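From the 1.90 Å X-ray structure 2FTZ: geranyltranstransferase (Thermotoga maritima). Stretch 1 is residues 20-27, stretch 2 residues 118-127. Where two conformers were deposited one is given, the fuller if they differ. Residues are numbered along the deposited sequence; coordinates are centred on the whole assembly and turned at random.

Stretch 1, residues 20-27: ERIREILR
Stretch 2 118-127: GLFFLAFSQI

No hydrogen bond or salt bridge joins these two stretches, although a glutamine supplies one of the closest approaches: Ile25 CD1 lies 3.4 Å from Gln126 CD, an aliphatic methyl against an amide carbon. The CA-to-CB bond of Gln126 points toward stretch 1, with chi1, chi2 and chi3 at -72°, -62° and -62°. Gln126 OE1 remains 4.4 Å from Arg21 NH1, too far for a hydrogen bond, and sits obliquely to the guanidinium.

Residues 20-25 are helical, with phi/psi near -63/-43; Leu26 has -95/9 and Arg27 -63/118. Residues 118-127 are helical throughout, as the i to i+4 bond from Gln126 N to Leu122 O (2.9 Å) illustrates. The axes approach to 12.1 Å and their N-to-C directions differ by 113°; the contact buries 245 Å², both sides summed.

Ile25 and Leu122 set the register, with CA atoms 8.2 Å apart; the CA-to-CB bonds of both point toward the partner and both adopt mt rotamers, bringing Ile25 CG2 within 4.2 Å of Leu122 CD1. The CA-to-CB bond of Leu26, also mt, points sideways, yet Leu26 CD2 reaches Leu122 CD1 at 3.6 Å and Leu119 CD2 at 3.9 Å. Arg21 (t, p, p; chi4 73°) instead forms a salt bridge within its own helix, Arg21 NE to Glu24 OE1 at 3.3 Å, a weak hydrogen bond with an N-H...acceptor angle of 127°.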

ATOM      1  N   GLU A  20     -13.963   2.697  17.990  1.00 31.36           N
ATOM      2  CA  GLU A  20     -13.012   3.213  18.995  1.00 31.85           C
ATOM      3  C   GLU A  20     -11.543   2.978  18.610  1.00 29.27           C
ATOM      4  O   GLU A  20     -10.699   3.880  18.707  1.00 25.65           O
ATOM      5  CB  GLU A  20     -13.300   2.556  20.357  1.00 33.07           C
ATOM      6  CG  GLU A  20     -12.574   3.161  21.503  1.00 41.04           C
ATOM      7  CD  GLU A  20     -13.054   2.593  22.862  1.00 41.83           C
ATOM      8  OE1 GLU A  20     -13.838   1.607  22.873  1.00 53.03           O
ATOM      9  OE2 GLU A  20     -12.626   3.130  23.902  1.00 54.76           O
ATOM     10  N   ARG A  21     -11.250   1.779  18.112  1.00 27.03           N
ATOM     11  CA  ARG A  21      -9.899   1.456  17.677  1.00 28.85           C
ATOM     12  C   ARG A  21      -9.513   2.281  16.454  1.00 24.06           C
ATOM     13  O   ARG A  21      -8.380   2.759  16.349  1.00 24.22           O
ATOM     14  CB  ARG A  21      -9.774  -0.038  17.356  1.00 29.56           C
ATOM     15  CG  ARG A  21      -8.388  -0.471  16.915  1.00 37.33           C
ATOM     16  CD  ARG A  21      -7.293  -0.165  17.924  1.00 42.39           C
ATOM     17  NE  ARG A  21      -7.442  -0.952  19.137  1.00 52.42           N
ATOM     18  CZ  ARG A  21      -7.180  -2.258  19.242  1.00 56.23           C
ATOM     19  NH1 ARG A  21      -6.765  -2.974  18.196  1.00 56.77           N
ATOM     20  NH2 ARG A  21      -7.336  -2.859  20.413  1.00 58.49           N
ATOM     21  N   ILE A  22     -10.438   2.425  15.515  1.00 24.86           N
ATOM     22  CA  ILE A  22     -10.199   3.257  14.334  1.00 24.41           C
ATOM     23  C   ILE A  22      -9.885   4.700  14.727  1.00 23.80           C
ATOM     24  O   ILE A  22      -8.924   5.299  14.215  1.00 23.48           O
ATOM     25  CB  ILE A  22     -11.395   3.214  13.375  1.00 25.63           C
ATOM     26  CG1 ILE A  22     -11.409   1.848  12.661  1.00 28.07           C
ATOM     27  CG2 ILE A  22     -11.325   4.377  12.311  1.00 24.35           C
ATOM     28  CD1 ILE A  22     -12.703   1.666  11.855  1.00 33.73           C
ATOM     29  N   ARG A  23     -10.663   5.258  15.637  1.00 22.23           N
ATOM     30  CA  ARG A  23     -10.376   6.616  16.121  1.00 24.54           C
ATOM     31  C   ARG A  23      -9.005   6.721  16.828  1.00 21.44           C
ATOM     32  O   ARG A  23      -8.297   7.709  16.653  1.00 23.51           O
ATOM     33  CB  ARG A  23     -11.537   7.134  16.966  1.00 25.71           C
ATOM     34  CG  ARG A  23     -12.786   7.452  16.138  0.50 28.42           C
ATOM     35  CD  ARG A  23     -13.829   8.221  16.941  0.50 28.90           C
ATOM     36  NE  ARG A  23     -15.014   8.538  16.141  0.50 34.97           N
ATOM     37  CZ  ARG A  23     -15.115   9.516  15.236  0.50 34.24           C
ATOM     38  NH1 ARG A  23     -14.090  10.316  14.953  0.50 31.72           N
ATOM     39  NH2 ARG A  23     -16.272   9.690  14.597  0.50 35.31           N
ATOM     40  N   GLU A  24      -8.594   5.703  17.572  1.00 21.87           N
ATOM     41  CA  GLU A  24      -7.262   5.674  18.189  1.00 23.67           C
ATOM     42  C   GLU A  24      -6.138   5.679  17.172  1.00 23.06           C
ATOM     43  O   GLU A  24      -5.142   6.464  17.289  1.00 21.47           O
ATOM     44  CB  GLU A  24      -7.101   4.432  19.097  0.50 24.07           C
ATOM     45  CG  GLU A  24      -7.804   4.489  20.443  0.50 27.42           C
ATOM     46  CD  GLU A  24      -7.980   3.099  21.105  0.50 31.27           C
ATOM     47  OE1 GLU A  24      -7.508   2.085  20.535  0.50 41.25           O
ATOM     48  OE2 GLU A  24      -8.615   3.025  22.188  0.50 37.99           O
ATOM     49  N   ILE A  25      -6.236   4.780  16.190  1.00 23.16           N
ATOM     50  CA  ILE A  25      -5.214   4.674  15.169  1.00 24.88           C
ATOM     51  C   ILE A  25      -5.107   5.932  14.303  1.00 23.98           C
ATOM     52  O   ILE A  25      -4.013   6.310  13.887  1.00 22.71           O
ATOM     53  CB  ILE A  25      -5.461   3.431  14.271  1.00 25.06           C
ATOM     54  CG1 ILE A  25      -5.319   2.160  15.099  1.00 29.98           C
ATOM     55  CG2 ILE A  25      -4.499   3.421  13.079  1.00 27.66           C
ATOM     56  CD1 ILE A  25      -5.854   0.924  14.352  1.00 30.57           C
ATOM     57  N   LEU A  26      -6.254   6.539  13.991  1.00 19.64           N
ATOM     58  CA  LEU A  26      -6.290   7.679  13.118  1.00 22.85           C
ATOM     59  C   LEU A  26      -6.290   9.041  13.794  1.00 21.42           C
ATOM     60  O   LEU A  26      -6.419  10.054  13.101  1.00 21.30           O
ATOM     61  CB  LEU A  26      -7.476   7.552  12.163  1.00 21.89           C
ATOM     62  CG  LEU A  26      -7.438   6.334  11.235  1.00 24.83           C
ATOM     63  CD1 LEU A  26      -8.676   6.295  10.360  1.00 22.27           C
ATOM     64  CD2 LEU A  26      -6.177   6.279  10.381  1.00 21.21           C
ATOM     65  N   ARG A  27      -6.079   9.089  15.109  1.00 20.92           N
ATOM     66  CA  ARG A  27      -5.963  10.356  15.833  1.00 19.28           C
ATOM     67  C   ARG A  27      -4.727  11.075  15.276  1.00 20.84           C
ATOM     68  O   ARG A  27      -3.615  10.535  15.368  1.00 19.89           O
ATOM     69  CB  ARG A  27      -5.747  10.060  17.310  1.00 20.59           C
ATOM     70  CG  ARG A  27      -5.763  11.305  18.233  1.00 20.54           C
ATOM     71  CD  ARG A  27      -5.605  10.861  19.630  1.00 17.66           C
ATOM     72  NE  ARG A  27      -5.594  12.001  20.566  1.00 16.14           N
ATOM     73  CZ  ARG A  27      -5.577  11.836  21.873  1.00 31.10           C
ATOM     74  NH1 ARG A  27      -5.602  10.604  22.407  1.00 27.94           N
ATOM     75  NH2 ARG A  27      -5.603  12.895  22.651  1.00 28.58           N
ATOM     76  N   GLY A 118      -1.816   6.311   2.921  1.00 21.76           N
ATOM     77  CA  GLY A 118      -1.670   6.204   4.352  1.00 24.35           C
ATOM     78  C   GLY A 118      -2.521   5.117   5.020  1.00 22.40           C
ATOM     79  O   GLY A 118      -2.030   4.352   5.824  1.00 22.93           O
ATOM     80  N   LEU A 119      -3.792   5.043   4.630  1.00 21.30           N
ATOM     81  CA  LEU A 119      -4.685   4.040   5.103  1.00 20.91           C
ATOM     82  C   LEU A 119      -4.289   2.649   4.759  1.00 20.96           C
ATOM     83  O   LEU A 119      -4.374   1.767   5.603  1.00 22.00           O
ATOM     84  CB  LEU A 119      -6.141   4.340   4.670  1.00 19.85           C
ATOM     85  CG  LEU A 119      -6.787   5.472   5.524  1.00 23.78           C
ATOM     86  CD1 LEU A 119      -8.007   5.977   4.791  1.00 23.35           C
ATOM     87  CD2 LEU A 119      -7.147   4.939   6.901  1.00 22.89           C
ATOM     88  N   PHE A 120      -3.848   2.415   3.523  1.00 22.64           N
ATOM     89  CA  PHE A 120      -3.316   1.104   3.183  1.00 23.76           C
ATOM     90  C   PHE A 120      -2.118   0.740   4.026  1.00 20.95           C
ATOM     91  O   PHE A 120      -2.010  -0.392   4.520  1.00 21.05           O
ATOM     92  CB  PHE A 120      -2.826   1.011   1.694  1.00 23.58           C
ATOM     93  CG  PHE A 120      -3.881   1.090   0.657  1.00 33.81           C
ATOM     94  CD1 PHE A 120      -4.951   0.205   0.652  1.00 30.78           C
ATOM     95  CD2 PHE A 120      -3.725   1.956  -0.419  1.00 31.67           C
ATOM     96  CE1 PHE A 120      -5.929   0.241  -0.394  1.00 34.70           C
ATOM     97  CE2 PHE A 120      -4.696   2.020  -1.438  1.00 35.11           C
ATOM     98  CZ  PHE A 120      -5.777   1.168  -1.438  1.00 32.35           C
ATOM     99  N   PHE A 121      -1.190   1.676   4.203  1.00 21.02           N
ATOM    100  CA  PHE A 121      -0.008   1.413   5.030  1.00 19.72           C
ATOM    101  C   PHE A 121      -0.334   1.130   6.509  1.00 21.15           C
ATOM    102  O   PHE A 121       0.237   0.225   7.124  1.00 21.77           O
ATOM    103  CB  PHE A 121       1.025   2.543   4.916  1.00 22.54           C
ATOM    104  CG  PHE A 121       1.548   2.753   3.525  1.00 18.46           C
ATOM    105  CD1 PHE A 121       1.544   1.735   2.568  1.00 24.16           C
ATOM    106  CD2 PHE A 121       2.030   3.984   3.149  1.00 21.39           C
ATOM    107  CE1 PHE A 121       1.986   1.987   1.294  1.00 27.43           C
ATOM    108  CE2 PHE A 121       2.437   4.235   1.864  1.00 24.14           C
ATOM    109  CZ  PHE A 121       2.458   3.212   0.950  1.00 22.82           C
ATOM    110  N   LEU A 122      -1.258   1.899   7.057  1.00 20.61           N
ATOM    111  CA  LEU A 122      -1.773   1.620   8.388  1.00 22.85           C
ATOM    112  C   LEU A 122      -2.443   0.255   8.499  1.00 24.67           C
ATOM    113  O   LEU A 122      -2.300  -0.426   9.511  1.00 21.95           O
ATOM    114  CB  LEU A 122      -2.652   2.746   8.832  1.00 23.40           C
ATOM    115  CG  LEU A 122      -1.888   4.024   9.211  1.00 24.03           C
ATOM    116  CD1 LEU A 122      -2.897   5.119   9.568  1.00 25.52           C
ATOM    117  CD2 LEU A 122      -0.871   3.858  10.338  1.00 23.68           C
ATOM    118  N   ALA A 123      -3.142  -0.167   7.447  1.00 23.07           N
ATOM    119  CA  ALA A 123      -3.764  -1.488   7.444  1.00 23.50           C
ATOM    120  C   ALA A 123      -2.675  -2.550   7.568  1.00 22.18           C
ATOM    121  O   ALA A 123      -2.826  -3.492   8.367  1.00 21.87           O
ATOM    122  CB  ALA A 123      -4.625  -1.665   6.168  1.00 19.08           C
ATOM    123  N   PHE A 124      -1.631  -2.487   6.723  1.00 21.47           N
ATOM    124  CA  PHE A 124      -0.501  -3.401   6.828  1.00 21.92           C
ATOM    125  C   PHE A 124       0.180  -3.317   8.205  1.00 21.14           C
ATOM    126  O   PHE A 124       0.560  -4.346   8.768  1.00 23.43           O
ATOM    127  CB  PHE A 124       0.538  -3.167   5.729  1.00 22.48           C
ATOM    128  CG  PHE A 124       0.160  -3.729   4.379  1.00 22.30           C
ATOM    129  CD1 PHE A 124       0.330  -5.103   4.107  1.00 23.68           C
ATOM    130  CD2 PHE A 124      -0.387  -2.917   3.376  1.00 27.81           C
ATOM    131  CE1 PHE A 124       0.025  -5.610   2.878  1.00 24.89           C
ATOM    132  CE2 PHE A 124      -0.736  -3.474   2.105  1.00 29.68           C
ATOM    133  CZ  PHE A 124      -0.566  -4.787   1.887  1.00 27.78           C
ATOM    134  N   SER A 125       0.293  -2.121   8.785  1.00 22.55           N
ATOM    135  CA  SER A 125       0.904  -1.988  10.101  1.00 26.51           C
ATOM    136  C   SER A 125       0.075  -2.750  11.158  1.00 22.99           C
ATOM    137  O   SER A 125       0.627  -3.396  12.047  1.00 25.75           O
ATOM    138  CB  SER A 125       1.037  -0.519  10.511  0.50 26.14           C
ATOM    139  OG  SER A 125       1.637  -0.417  11.791  0.50 31.17           O
ATOM    140  N   GLN A 126      -1.245  -2.672  11.063  1.00 25.05           N
ATOM    141  CA  GLN A 126      -2.109  -3.412  12.015  1.00 25.13           C
ATOM    142  C   GLN A 126      -1.958  -4.888  11.882  1.00 24.42           C
ATOM    143  O   GLN A 126      -1.858  -5.554  12.902  1.00 26.33           O
ATOM    144  CB  GLN A 126      -3.567  -2.962  11.896  0.50 27.58           C
ATOM    145  CG  GLN A 126      -3.783  -1.572  12.455  0.50 32.53           C
ATOM    146  CD  GLN A 126      -3.481  -1.455  13.949  0.50 37.41           C
ATOM    147  OE1 GLN A 126      -4.116  -2.106  14.780  0.50 34.73           O
ATOM    148  NE2 GLN A 126      -2.511  -0.603  14.287  0.50 45.04           N
ATOM    149  N   ILE A 127      -1.941  -5.405  10.638  1.00 23.73           N
ATOM    150  CA  ILE A 127      -1.710  -6.811  10.365  1.00 25.09           C
ATOM    151  C   ILE A 127      -0.379  -7.271  10.897  1.00 23.24           C
ATOM    152  O   ILE A 127      -0.254  -8.351  11.464  1.00 24.12           O
ATOM    153  CB  ILE A 127      -1.799  -7.144   8.868  1.00 24.99           C
ATOM    154  CG1 ILE A 127      -3.245  -7.002   8.410  1.00 30.06           C
ATOM    155  CG2 ILE A 127      -1.367  -8.573   8.572  1.00 35.64           C
ATOM    156  CD1 ILE A 127      -4.243  -8.064   9.008  1.00 29.04           C
TER